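Putative enoyl-CoA hydratase/isomerase (Acinetobacter baumannii, PDB 3FDU) probably acts on fatty acyl-CoA thioesters as an enoyl-CoA hydratase or isomerase of the crotonase family. Local coordinates at residues L18-P23 with V53-A58. The protein carries 4 engineered substitutions. Sequence-based numbering, arbitrary orientation.
Sequences LAINRP and VVLRGA. Engineered in segment 53-58: Val53 (natural residue Ile).
Ala19 lies over one face of the Arg56 guanidinium, its CB 4.1 Å from NH1. At the edge of the same flat group, NH1 donates to the carbonyl O of the next residue, Gly57, which lies close to the guanidinium plane. This bond probably limits rotation of the group. Arg56 CG sits between the backbone N and the carbonyl carbon (chi1 53°), and the chain then runs extended to NE. A cation-pi contact with Tyr189 gives the charge a further partner. Just past the strand end, Ala58 turns its CB toward segment 18-23, 4.2 Å from Ala19 CB and also in contact with Asn21 CB.

The other sheet face is aliphatic. Leu55 CD1 stands 4.0 Å from Leu18 CB and, more loosely, faces Ile20 CG1. Leu18 CD1 meets CG1 of Val53, an engineered residue, at 4.1 Å, the two side chains crossing obliquely. Leu18, Ile20 and Val53 also touch helix 31-46, through Leu41, Ile37 and Ala44 among others, which identifies this face as the one covered by that helix.

Between the faces, the backbones are parallel, with strand axes 19° apart. Leu18 N donates to Val54 O (2.7 Å), Arg56 N returns a bond to Leu18 O, and Ile20 N donates to Arg56 O (2.9 Å). The ladder outlasts strand 53-57: Ala58 N still reaches Ile20 O at 2.8 Å, although the donor is tilted 27° from that carbonyl plane.

Strand 15-20, helix 31-46 and strand 52-57, with the two strands parallel neighbours in the sheet, form a beta-alpha-beta crossover, consistent with the spiral of beta-beta-alpha turns of the crotonase superfamily.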
# COMPACT_ATOMS: atom_id res chain seq x y z
N LEU A 18 9.65 -8.57 26.17
CA LEU A 18 9.96 -7.27 26.78
C LEU A 18 8.63 -6.60 27.13
O LEU A 18 7.80 -6.32 26.27
CB LEU A 18 10.77 -6.37 25.84
CG LEU A 18 12.21 -6.86 25.57
CD1 LEU A 18 12.92 -6.02 24.53
CD2 LEU A 18 12.98 -6.83 26.89
N ALA A 19 8.42 -6.34 28.41
CA ALA A 19 7.13 -5.80 28.78
C ALA A 19 7.27 -4.48 29.50
O ALA A 19 7.91 -4.39 30.56
CB ALA A 19 6.34 -6.84 29.64
N ILE A 20 6.67 -3.45 28.91
CA ILE A 20 6.65 -2.11 29.50
C ILE A 20 5.73 -2.14 30.72
O ILE A 20 4.57 -2.58 30.66
CB ILE A 20 6.22 -1.04 28.45
CG1 ILE A 20 7.14 -1.15 27.18
CG2 ILE A 20 6.34 0.32 29.00
CD1 ILE A 20 6.70 -0.26 25.98
N ASN A 21 6.26 -1.62 31.83
CA ASN A 21 5.56 -1.74 33.10
C ASN A 21 5.63 -0.42 33.87
O ASN A 21 6.40 -0.27 34.83
CB ASN A 21 6.25 -2.85 33.91
CG ASN A 21 5.44 -3.28 35.12
OD1 ASN A 21 4.28 -2.90 35.29
ND2 ASN A 21 6.08 -4.06 35.97
N ARG A 22 4.82 0.55 33.44
CA ARG A 22 4.73 1.81 34.14
C ARG A 22 3.27 2.18 34.26
O ARG A 22 2.85 3.16 33.65
CB ARG A 22 5.53 2.90 33.39
CG ARG A 22 5.81 4.13 34.24
CD ARG A 22 6.26 5.25 33.37
NE ARG A 22 6.39 6.50 34.10
CZ ARG A 22 6.34 7.70 33.56
NH1 ARG A 22 6.12 7.85 32.24
NH2 ARG A 22 6.45 8.76 34.34
N PRO A 23 2.49 1.39 35.00
CA PRO A 23 1.02 1.58 35.07
C PRO A 23 0.61 2.92 35.64
O PRO A 23 -0.40 3.47 35.22
CB PRO A 23 0.55 0.43 36.02
CG PRO A 23 1.81 0.07 36.83
CD PRO A 23 2.93 0.22 35.81
N VAL A 53 11.72 -11.76 19.42
CA VAL A 53 11.39 -10.78 20.43
C VAL A 53 9.89 -10.43 20.42
O VAL A 53 9.27 -10.18 19.34
CB VAL A 53 12.25 -9.47 20.27
CG1 VAL A 53 11.90 -8.46 21.41
CG2 VAL A 53 13.76 -9.81 20.29
N VAL A 54 9.31 -10.37 21.61
CA VAL A 54 7.92 -9.90 21.74
C VAL A 54 8.03 -8.68 22.61
O VAL A 54 8.62 -8.75 23.70
CB VAL A 54 7.01 -10.91 22.46
CG1 VAL A 54 5.62 -10.29 22.75
CG2 VAL A 54 6.82 -12.21 21.60
N LEU A 55 7.44 -7.58 22.16
CA LEU A 55 7.36 -6.32 22.91
C LEU A 55 5.88 -6.00 23.14
O LEU A 55 5.10 -6.01 22.18
CB LEU A 55 7.98 -5.18 22.08
CG LEU A 55 7.88 -3.75 22.61
CD1 LEU A 55 8.69 -3.61 23.85
CD2 LEU A 55 8.41 -2.78 21.54
N ARG A 56 5.50 -5.71 24.39
CA ARG A 56 4.14 -5.36 24.69
C ARG A 56 4.11 -4.61 26.00
O ARG A 56 5.15 -4.42 26.62
CB ARG A 56 3.29 -6.62 24.84
CG ARG A 56 3.87 -7.63 25.85
CD ARG A 56 2.90 -8.79 25.97
NE ARG A 56 3.36 -9.91 26.77
CZ ARG A 56 3.29 -9.95 28.10
NH1 ARG A 56 2.87 -8.89 28.76
NH2 ARG A 56 3.68 -11.05 28.75
N GLY A 57 2.94 -4.16 26.41
CA GLY A 57 2.79 -3.74 27.80
C GLY A 57 2.72 -4.95 28.74
O GLY A 57 2.42 -6.08 28.32
N ALA A 58 2.92 -4.72 30.03
CA ALA A 58 2.78 -5.77 31.04
C ALA A 58 1.32 -6.11 31.31
O ALA A 58 0.98 -7.26 31.65
CB ALA A 58 3.48 -5.32 32.36